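Local coordinates for hypothetical protein (Lactobacillus plantarum, PDB 2IAY) that is of unknown function but, as a member of the DUF1831 family with what appears to be a new fold, may play a role in amino-acid metabolism, at residues Y4-L10 against T68-T74; T18-K24 against D109-T113; F43-D48 against Q97-I101. The contacts are given in a common frame with arbitrary orientation. Where two conformers were deposited one is given. Numbering follows the deposited sequence.

Interaction 1: residues Y4-L10 against T68-T74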
loop_
_atom_site.group_PDB
_atom_site.type_symbol
_atom_site.label_atom_id
_atom_site.label_comp_id
_atom_site.label_asym_id
_atom_site.label_seq_id
_atom_site.Cartn_x
_atom_site.Cartn_y
_atom_site.Cartn_z
ATOM N N TYR A 4 -7.377 8.022 -8.577
ATOM C CA TYR A 4 -7.600 7.737 -7.159
ATOM C C TYR A 4 -8.947 7.064 -7.019
ATOM O O TYR A 4 -9.940 7.486 -7.606
ATOM C CB TYR A 4 -7.561 9.017 -6.304
ATOM C CG TYR A 4 -6.225 9.655 -6.094
ATOM C CD1 TYR A 4 -5.355 9.121 -5.137
ATOM C CD2 TYR A 4 -5.848 10.821 -6.739
ATOM C CE1 TYR A 4 -4.134 9.706 -4.865
ATOM C CE2 TYR A 4 -4.630 11.422 -6.460
ATOM C CZ TYR A 4 -3.777 10.862 -5.532
ATOM O OH TYR A 4 -2.540 11.465 -5.264
ATOM N N THR A 5 -8.997 6.037 -6.199
ATOM C CA THR A 5 -10.193 5.248 -6.056
ATOM C C THR A 5 -10.545 5.064 -4.575
ATOM O O THR A 5 -9.734 5.388 -3.679
ATOM C CB THR A 5 -10.002 3.870 -6.728
ATOM O OG1 THR A 5 -8.849 3.212 -6.200
ATOM C CG2 THR A 5 -9.847 3.999 -8.278
ATOM N N THR A 6 -11.695 4.486 -4.297
ATOM C CA THR A 6 -12.002 4.186 -2.909
ATOM C C THR A 6 -11.646 2.739 -2.562
ATOM O O THR A 6 -11.475 2.430 -1.404
ATOM C CB THR A 6 -13.431 4.483 -2.603
ATOM O OG1 THR A 6 -14.223 3.795 -3.559
ATOM C CG2 THR A 6 -13.687 5.987 -2.701
ATOM N N THR A 7 -11.491 1.886 -3.565
ATOM C CA THR A 7 -11.028 0.530 -3.396
ATOM C C THR A 7 -9.864 0.238 -4.350
ATOM O O THR A 7 -9.802 0.778 -5.445
ATOM C CB THR A 7 -12.130 -0.465 -3.701
ATOM O OG1 THR A 7 -12.444 -0.461 -5.112
ATOM C CG2 THR A 7 -13.314 -0.163 -2.833
ATOM N N VAL A 8 -8.969 -0.656 -3.917
ATOM C CA VAL A 8 -7.861 -1.145 -4.720
ATOM C C VAL A 8 -7.726 -2.628 -4.502
ATOM O O VAL A 8 -7.796 -3.105 -3.381
ATOM C CB VAL A 8 -6.496 -0.459 -4.356
ATOM C CG1 VAL A 8 -5.348 -1.147 -5.070
ATOM C CG2 VAL A 8 -6.581 1.075 -4.638
ATOM N N LYS A 9 -7.520 -3.349 -5.592
ATOM C CA LYS A 9 -7.172 -4.746 -5.537
ATOM C C LYS A 9 -5.788 -4.887 -6.127
ATOM O O LYS A 9 -5.596 -4.586 -7.301
ATOM C CB LYS A 9 -8.162 -5.598 -6.336
ATOM C CG LYS A 9 -7.823 -7.058 -6.290
ATOM C CD LYS A 9 -8.795 -7.867 -7.107
ATOM C CE LYS A 9 -10.099 -7.947 -6.369
ATOM N N LEU A 10 -4.812 -5.303 -5.326
ATOM C CA LEU A 10 -3.469 -5.526 -5.797
ATOM C C LEU A 10 -3.424 -6.601 -6.855
ATOM O O LEU A 10 -4.249 -7.519 -6.866
ATOM C CB LEU A 10 -2.521 -5.898 -4.644
ATOM C CG LEU A 10 -2.380 -4.833 -3.547
ATOM C CD1 LEU A 10 -1.655 -5.474 -2.373
ATOM C CD2 LEU A 10 -1.625 -3.610 -4.073
ATOM N N THR A 68 -9.980 11.413 0.408
ATOM C CA THR A 68 -11.164 10.721 -0.083
ATOM C C THR A 68 -10.845 9.655 -1.144
ATOM O O THR A 68 -11.761 8.956 -1.549
ATOM C CB THR A 68 -12.138 11.708 -0.710
ATOM O OG1 THR A 68 -11.424 12.409 -1.727
ATOM C CG2 THR A 68 -12.728 12.646 0.319
ATOM N N GLY A 69 -9.590 9.510 -1.546
ATOM C CA GLY A 69 -9.245 8.466 -2.498
ATOM C C GLY A 69 -7.804 8.056 -2.340
ATOM O O GLY A 69 -7.030 8.782 -1.725
ATOM N N PHE A 70 -7.452 6.870 -2.852
ATOM C CA PHE A 70 -6.100 6.366 -2.710
ATOM C C PHE A 70 -5.685 5.585 -3.940
ATOM O O PHE A 70 -6.483 5.272 -4.824
ATOM C CB PHE A 70 -5.872 5.563 -1.412
ATOM C CG PHE A 70 -6.317 4.109 -1.409
ATOM C CD1 PHE A 70 -7.646 3.727 -1.578
ATOM C CD2 PHE A 70 -5.415 3.110 -1.074
ATOM C CE1 PHE A 70 -8.019 2.402 -1.485
ATOM C CE2 PHE A 70 -5.799 1.795 -0.980
ATOM C CZ PHE A 70 -7.107 1.437 -1.174
ATOM N N LYS A 71 -4.396 5.290 -3.963
ATOM C CA LYS A 71 -3.740 4.430 -4.899
ATOM C C LYS A 71 -2.836 3.496 -4.117
ATOM O O LYS A 71 -2.230 3.897 -3.134
ATOM C CB LYS A 71 -2.863 5.220 -5.883
ATOM C CG LYS A 71 -3.604 6.222 -6.688
ATOM C CD LYS A 71 -2.666 7.214 -7.354
ATOM C CE LYS A 71 -3.405 8.203 -8.231
ATOM N NZ LYS A 71 -2.481 9.101 -9.016
HETATM N N MSE A 72 -2.726 2.238 -4.556
HETATM C CA MSE A 72 -1.841 1.301 -3.903
HETATM C C MSE A 72 -1.390 0.275 -4.917
HETATM O O MSE A 72 -2.193 -0.219 -5.704
HETATM C CB MSE A 72 -2.517 0.650 -2.720
HETATM C CG MSE A 72 -1.597 -0.265 -1.919
HETATM SE SE MSE A 72 -2.476 -0.936 -0.300
HETATM C CE MSE A 72 -3.788 -2.002 -1.172
ATOM N N THR A 73 -0.107 -0.015 -4.929
ATOM C CA THR A 73 0.494 -0.911 -5.918
ATOM C C THR A 73 1.634 -1.725 -5.323
ATOM O O THR A 73 2.259 -1.321 -4.370
ATOM C CB THR A 73 1.052 -0.113 -7.127
ATOM O OG1 THR A 73 1.955 0.899 -6.675
ATOM C CG2 THR A 73 -0.084 0.551 -7.948
ATOM N N THR A 74 1.906 -2.872 -5.935
ATOM C CA THR A 74 3.122 -3.633 -5.753
ATOM C C THR A 74 3.943 -3.509 -7.006
ATOM O O THR A 74 3.451 -3.744 -8.127
ATOM C CB THR A 74 2.852 -5.109 -5.406
ATOM O OG1 THR A 74 1.898 -5.668 -6.326
ATOM C CG2 THR A 74 2.264 -5.243 -3.975
HETATM O O HOH W 1 -0.764 10.256 -7.020
#

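Interaction 2: residues T18-K24 against D109-T113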
loop_
_atom_site.group_PDB
_atom_site.type_symbol
_atom_site.label_atom_id
_atom_site.label_comp_id
_atom_site.label_asym_id
_atom_site.label_seq_id
_atom_site.Cartn_x
_atom_site.Cartn_y
_atom_site.Cartn_z
ATOM N N THR A 18 -10.297 -1.137 0.954
ATOM C CA THR A 18 -11.085 0.073 0.865
ATOM C C THR A 18 -10.539 1.128 1.790
ATOM O O THR A 18 -10.211 0.870 2.936
ATOM C CB THR A 18 -12.519 -0.262 1.279
ATOM O OG1 THR A 18 -13.040 -1.230 0.368
ATOM C CG2 THR A 18 -13.449 0.962 1.250
ATOM N N LEU A 19 -10.467 2.356 1.313
ATOM C CA LEU A 19 -10.039 3.477 2.143
ATOM C C LEU A 19 -11.140 3.785 3.150
ATOM O O LEU A 19 -12.274 3.922 2.788
ATOM C CB LEU A 19 -9.746 4.683 1.256
ATOM C CG LEU A 19 -9.191 5.937 1.958
ATOM C CD1 LEU A 19 -7.790 5.703 2.517
ATOM C CD2 LEU A 19 -9.210 7.134 1.042
ATOM N N SER A 20 -10.782 3.930 4.407
ATOM C CA SER A 20 -11.758 4.271 5.407
ATOM C C SER A 20 -12.360 5.626 5.116
ATOM O O SER A 20 -11.638 6.590 4.905
ATOM C CB SER A 20 -11.173 4.300 6.800
ATOM O OG SER A 20 -12.150 4.854 7.657
ATOM N N PRO A 21 -13.708 5.751 5.207
ATOM C CA PRO A 21 -14.352 7.039 5.019
ATOM C C PRO A 21 -14.085 8.013 6.176
ATOM O O PRO A 21 -14.472 9.166 6.082
ATOM C CB PRO A 21 -15.833 6.686 4.916
ATOM C CG PRO A 21 -15.978 5.445 5.695
ATOM C CD PRO A 21 -14.688 4.676 5.422
ATOM N N THR A 22 -13.444 7.523 7.231
ATOM C CA THR A 22 -13.112 8.327 8.399
ATOM C C THR A 22 -11.612 8.448 8.603
ATOM O O THR A 22 -11.172 8.841 9.684
ATOM C CB THR A 22 -13.784 7.752 9.665
ATOM O OG1 THR A 22 -13.437 6.370 9.842
ATOM C CG2 THR A 22 -15.279 7.871 9.545
ATOM N N VAL A 23 -10.827 8.209 7.556
ATOM C CA VAL A 23 -9.372 8.286 7.640
ATOM C C VAL A 23 -8.924 9.685 8.089
ATOM O O VAL A 23 -9.439 10.694 7.629
ATOM C CB VAL A 23 -8.737 7.855 6.323
ATOM C CG1 VAL A 23 -8.992 8.860 5.180
ATOM C CG2 VAL A 23 -7.251 7.636 6.483
ATOM N N LYS A 24 -7.911 9.721 8.929
ATOM C CA LYS A 24 -7.448 10.961 9.543
ATOM C C LYS A 24 -6.009 11.245 9.151
ATOM O O LYS A 24 -5.129 10.394 9.218
ATOM C CB LYS A 24 -7.559 10.884 11.068
ATOM C CG LYS A 24 -9.029 10.771 11.536
ATOM C CD LYS A 24 -9.166 10.256 12.970
ATOM C CE LYS A 24 -10.399 9.374 13.181
ATOM N NZ LYS A 24 -10.219 8.087 12.485
ATOM N N ASP A 109 -7.797 2.246 11.317
ATOM C CA ASP A 109 -8.839 2.972 10.576
ATOM C C ASP A 109 -8.310 3.714 9.364
ATOM O O ASP A 109 -8.750 4.820 9.072
ATOM C CB ASP A 109 -9.673 3.896 11.498
ATOM C CG ASP A 109 -10.889 4.535 10.825
ATOM O OD1 ASP A 109 -11.581 3.856 10.058
ATOM O OD2 ASP A 109 -11.185 5.732 11.074
ATOM N N ILE A 110 -7.397 3.070 8.635
ATOM C CA ILE A 110 -6.935 3.581 7.354
ATOM C C ILE A 110 -7.553 2.804 6.204
ATOM O O ILE A 110 -8.060 3.420 5.252
ATOM C CB ILE A 110 -5.386 3.635 7.272
ATOM C CG1 ILE A 110 -4.831 4.623 8.351
ATOM C CG2 ILE A 110 -4.925 3.987 5.858
ATOM C CD1 ILE A 110 -3.346 4.519 8.595
ATOM N N LEU A 111 -7.500 1.476 6.292
ATOM C CA LEU A 111 -8.071 0.575 5.279
ATOM C C LEU A 111 -9.025 -0.405 5.944
ATOM O O LEU A 111 -8.837 -0.745 7.117
ATOM C CB LEU A 111 -6.977 -0.244 4.580
ATOM C CG LEU A 111 -5.931 0.537 3.787
ATOM C CD1 LEU A 111 -4.891 -0.448 3.212
ATOM C CD2 LEU A 111 -6.590 1.371 2.669
ATOM N N THR A 112 -9.964 -0.902 5.159
ATOM C CA THR A 112 -10.741 -2.102 5.506
ATOM C C THR A 112 -10.658 -3.091 4.352
ATOM O O THR A 112 -10.189 -2.762 3.275
ATOM C CB THR A 112 -12.183 -1.781 5.821
ATOM O OG1 THR A 112 -12.804 -1.239 4.653
ATOM C CG2 THR A 112 -12.293 -0.852 7.004
ATOM N N THR A 113 -11.081 -4.316 4.589
ATOM C CA THR A 113 -11.261 -5.268 3.502
ATOM C C THR A 113 -12.572 -6.017 3.734
ATOM O O THR A 113 -13.225 -5.862 4.763
ATOM C CB THR A 113 -9.993 -6.181 3.339
ATOM O OG1 THR A 113 -10.094 -7.016 2.187
ATOM C CG2 THR A 113 -9.752 -7.038 4.539
HETATM O O HOH W 2 -7.746 7.148 10.453
#

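Interaction 3: residues F43-D48 against Q97-I101. With GOL (glycerol), chain C.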
loop_
_atom_site.group_PDB
_atom_site.type_symbol
_atom_site.label_atom_id
_atom_site.label_comp_id
_atom_site.label_asym_id
_atom_site.label_seq_id
_atom_site.Cartn_x
_atom_site.Cartn_y
_atom_site.Cartn_z
ATOM N N PHE A 43 3.495 6.548 1.186
ATOM C CA PHE A 43 4.064 5.506 2.029
ATOM C C PHE A 43 4.693 4.466 1.097
ATOM O O PHE A 43 4.118 4.127 0.062
ATOM C CB PHE A 43 2.916 4.863 2.857
ATOM C CG PHE A 43 3.330 3.732 3.759
ATOM C CD1 PHE A 43 3.362 2.447 3.296
ATOM C CD2 PHE A 43 3.668 3.970 5.047
ATOM C CE1 PHE A 43 3.712 1.413 4.135
ATOM C CE2 PHE A 43 4.032 2.938 5.909
ATOM C CZ PHE A 43 4.056 1.678 5.422
ATOM N N GLU A 44 5.872 4.007 1.465
ATOM C CA GLU A 44 6.536 2.966 0.688
ATOM C C GLU A 44 7.298 2.041 1.614
ATOM O O GLU A 44 7.976 2.487 2.531
ATOM C CB GLU A 44 7.479 3.592 -0.344
ATOM C CG GLU A 44 8.316 2.598 -1.112
ATOM C CD GLU A 44 9.320 3.296 -1.987
ATOM O OE1 GLU A 44 8.881 4.077 -2.867
ATOM O OE2 GLU A 44 10.517 3.047 -1.776
ATOM N N ARG A 45 7.228 0.751 1.331
ATOM C CA ARG A 45 8.032 -0.248 2.039
ATOM C C ARG A 45 8.602 -1.284 1.105
ATOM O O ARG A 45 7.915 -1.760 0.224
ATOM C CB ARG A 45 7.227 -0.988 3.109
ATOM C CG ARG A 45 6.844 -0.147 4.327
ATOM C CD ARG A 45 8.046 0.188 5.200
ATOM N NE ARG A 45 7.653 0.942 6.373
ATOM C CZ ARG A 45 7.540 2.264 6.460
ATOM N NH1 ARG A 45 7.744 3.054 5.418
ATOM N NH2 ARG A 45 7.201 2.819 7.626
ATOM N N SER A 46 9.860 -1.627 1.334
ATOM C CA SER A 46 10.481 -2.785 0.718
ATOM C C SER A 46 9.870 -4.075 1.225
ATOM O O SER A 46 9.451 -4.171 2.360
ATOM C CB SER A 46 11.944 -2.788 1.030
ATOM O OG SER A 46 12.520 -1.724 0.346
ATOM N N LEU A 47 9.797 -5.053 0.353
ATOM C CA LEU A 47 9.378 -6.396 0.670
ATOM C C LEU A 47 10.459 -7.394 0.257
ATOM O O LEU A 47 10.952 -7.399 -0.886
ATOM C CB LEU A 47 8.085 -6.765 -0.046
ATOM C CG LEU A 47 6.895 -5.832 0.165
ATOM C CD1 LEU A 47 5.732 -6.263 -0.729
ATOM C CD2 LEU A 47 6.470 -5.749 1.648
ATOM N N ASP A 48 10.789 -8.283 1.206
ATOM C CA ASP A 48 11.637 -9.456 0.956
ATOM C C ASP A 48 12.946 -9.146 0.224
ATOM O O ASP A 48 13.226 -9.715 -0.817
ATOM C CB ASP A 48 10.823 -10.538 0.205
ATOM C CG ASP A 48 11.486 -11.906 0.201
ATOM O OD1 ASP A 48 12.396 -12.129 1.022
ATOM O OD2 ASP A 48 11.090 -12.729 -0.649
ATOM N N GLN A 97 4.756 -10.298 4.670
ATOM C CA GLN A 97 5.223 -8.980 5.078
ATOM C C GLN A 97 4.210 -7.913 4.676
ATOM O O GLN A 97 3.911 -7.001 5.438
ATOM C CB GLN A 97 6.618 -8.724 4.483
ATOM C CG GLN A 97 7.247 -7.440 4.968
ATOM C CD GLN A 97 8.619 -7.215 4.418
ATOM O OE1 GLN A 97 9.128 -8.034 3.650
ATOM N NE2 GLN A 97 9.182 -6.065 4.737
ATOM N N LEU A 98 3.718 -7.993 3.452
ATOM C CA LEU A 98 2.675 -7.063 2.999
ATOM C C LEU A 98 1.458 -7.093 3.898
ATOM O O LEU A 98 0.927 -6.075 4.317
ATOM C CB LEU A 98 2.322 -7.386 1.546
ATOM C CG LEU A 98 1.181 -6.544 0.956
ATOM C CD1 LEU A 98 1.502 -6.080 -0.522
ATOM C CD2 LEU A 98 -0.149 -7.197 1.050
ATOM N N ARG A 99 1.002 -8.298 4.202
ATOM C CA ARG A 99 -0.162 -8.416 5.084
ATOM C C ARG A 99 0.074 -7.857 6.476
ATOM O O ARG A 99 -0.813 -7.264 7.083
ATOM C CB ARG A 99 -0.623 -9.861 5.161
ATOM C CG ARG A 99 -1.279 -10.418 3.896
ATOM C CD ARG A 99 -2.548 -9.680 3.492
ATOM N NE ARG A 99 -3.265 -10.513 2.507
ATOM C CZ ARG A 99 -3.580 -10.204 1.259
ATOM N NH1 ARG A 99 -3.458 -8.974 0.819
ATOM N NH2 ARG A 99 -4.013 -11.155 0.443
ATOM N N TYR A 100 1.282 -8.042 7.000
ATOM C CA TYR A 100 1.660 -7.492 8.286
ATOM C C TYR A 100 1.576 -5.963 8.281
ATOM O O TYR A 100 1.051 -5.367 9.199
ATOM C CB TYR A 100 3.094 -7.995 8.630
ATOM C CG TYR A 100 3.559 -7.595 10.009
ATOM C CD1 TYR A 100 4.137 -6.371 10.251
ATOM C CD2 TYR A 100 3.335 -8.438 11.086
ATOM C CE1 TYR A 100 4.519 -6.011 11.569
ATOM C CE2 TYR A 100 3.727 -8.118 12.361
ATOM C CZ TYR A 100 4.299 -6.916 12.591
ATOM O OH TYR A 100 4.661 -6.612 13.868
ATOM N N ILE A 101 2.131 -5.348 7.243
ATOM C CA ILE A 101 2.104 -3.920 7.100
ATOM C C ILE A 101 0.663 -3.422 7.040
ATOM O O ILE A 101 0.265 -2.465 7.729
ATOM C CB ILE A 101 2.920 -3.470 5.843
ATOM C CG1 ILE A 101 4.410 -3.757 6.033
ATOM C CG2 ILE A 101 2.676 -1.985 5.545
ATOM C CD1 ILE A 101 5.204 -3.799 4.724
HETATM C C1 GOL C . 11.863 3.285 1.278
HETATM C C2 GOL C . 11.422 1.833 1.475
HETATM O O2 GOL C . 12.094 1.036 0.538
HETATM C C3 GOL C . 11.652 1.392 2.915
HETATM O O3 GOL C . 11.363 0.027 3.185
#

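Interaction 1: residues Y4-L10 against T68-T74
The ring of Y4 lies flat under the aliphatic end of K71: CE of K71 stands 3.6 Å from the centroid of the Y4 ring, almost exactly on its normal, and NZ of K71 is 4.2 Å from that centroid. A CH-pi contact thus runs into a cation-pi contact, and one water joins the polar tips, 2.8 Å from OH of Y4 and 2.9 Å from NZ of K71. Next along the chain, T5 and F70 form a single antiparallel bridge of the hydrogen-bonded kind, N of T5 to O of F70 at 3.0 Å and N of F70 to O of T5 at 2.8 Å. The absence of a side chain at G69 matters here, since a CB on that residue would come within about 3.1 Å of CB of Y4. CA of G69 also makes a CA-H...O contact with O of T5 at 3.3 Å. Beyond the bridge the backbones part, and side chains fill the gap. CG2 of V8 lies over one face of the F70 ring, 3.8 Å from its centroid, a CH-pi contact, and CG1 of V8 sits 4.1 Å from CB of M72, a selenomethionine. L10 follows, with CG 4.0 Å from CE of M72. The T5-F70 bridge, just before strand 7-8, thus gives way to packing between two sheet edges: strand 7-8 of the sheet with 17-19 and 111-113, and strand 70-76 of the four-stranded sheet. L19 and Y17 of strand 17-19 touch F70 and M72, while helix 92-107 covers L10, M72 and T74.

Interaction 2: residues T18-K24 against D109-T113
T18 opens the segment as one half of a hydrogen-bonded antiparallel pair: its N donates to O of T112 at 2.8 Å, and N of T112 returns a bond to O of T18 at 2.9 Å. That same O of T18 also meets CA of L111 at 3.2 Å in a CA-H...O contact. The threonine side chains share a face of the sheet, with CB of T18 3.5 Å from OG1 of T112. L19 pairs with L111 at a non-hydrogen-bonded position and takes the other face, where both leucines touch F70 of strand 70-76. At S20 the ladder ends with one further bond, N of S20 to O of I110 at 2.9 Å. Strand 17-19 is the middle strand of a three-stranded antiparallel sheet, with 111-113 at one edge, so this contact fastens the C-terminal strand to the central strand of that sheet. From here the backbone turns, S20 to V23 forming a type I beta turn; OG of S20 also accepts from N of T22 at 3.0 Å, an ST turn. The loop then closes around the carboxylate of D109. OG of S20 donates to OD1 of D109 at 2.7 Å, and OG1 of T22 to OD2 of D109 at 2.6 Å. V23 contributes apolar packing, its CG2 4.3 Å from CG1 of I110, a side chain that helix 25-30 also covers through T27 and L28. K24, the N-cap of that helix, completes the cluster with a salt bridge from NZ to OD2 of D109 at 2.9 Å, while a water links N of K24 to O of D109.

Interaction 3: residues F43-D48 against Q97-I101
Helix 97-101 runs roughly antiparallel to strand 43-47, at 151° with the axes 9.6 Å apart at closest, a gap that side chains have to fill. I101 is the chief bump on the helix. Its CD1 presses between R45 and L47, 3.8 Å from CB of R45 and 3.9 Å from CD2 of L47, while its CG2 reaches CE1 of F43 at 3.8 Å. In return L47 leans into the groove between Q97, L98 and I101: CD2 of L47 lies 3.8 Å from CD of Q97, and CD1 of L47 lies 4.2 Å from CD1 of L98. L59 of strand 57-63 touches both L98 and I101, and F105 meets the F43 ring edge-to-face, so the helix rests on the four-stranded sheet. A glycerol, probably from the crystallisation liquor, is hydrogen-bonded by K58 and by S46, N of S46 to its O3 at 2.9 Å and OG of S46 to its O2 at 2.8 Å. Next to L47, the extended Q97 side chain places OE1 3.0 Å from N of D48, which donates a hydrogen bond to it. Chemically, the contact is an apolar seam with one direct hydrogen bond, consistent with a helix seated mainly by apolar packing.

From the N terminus, residues 4-10 wait until 68-74 for their partner, so interaction 1 closes a loop containing most of the four-stranded sheet. Interaction 2 opens at 18-24, inside that loop, but closes only at 109-113, near the C terminus; the two therefore cross. Interaction 3, between 43-48 and 97-101, also crosses interaction 1, yet nests within the loop of interaction 2. Interactions 1 and 2 join through strands 7-8 and 17-19, with O of T6 2.9 Å from N of L19, a probable hydrogen bond. Interactions 1 and 3 meet at L98, touched by L10 and T74. Interaction 1 joins the two sheets, interaction 2 lies within the three-stranded one, and interaction 3 adds helix 92-107 to the other.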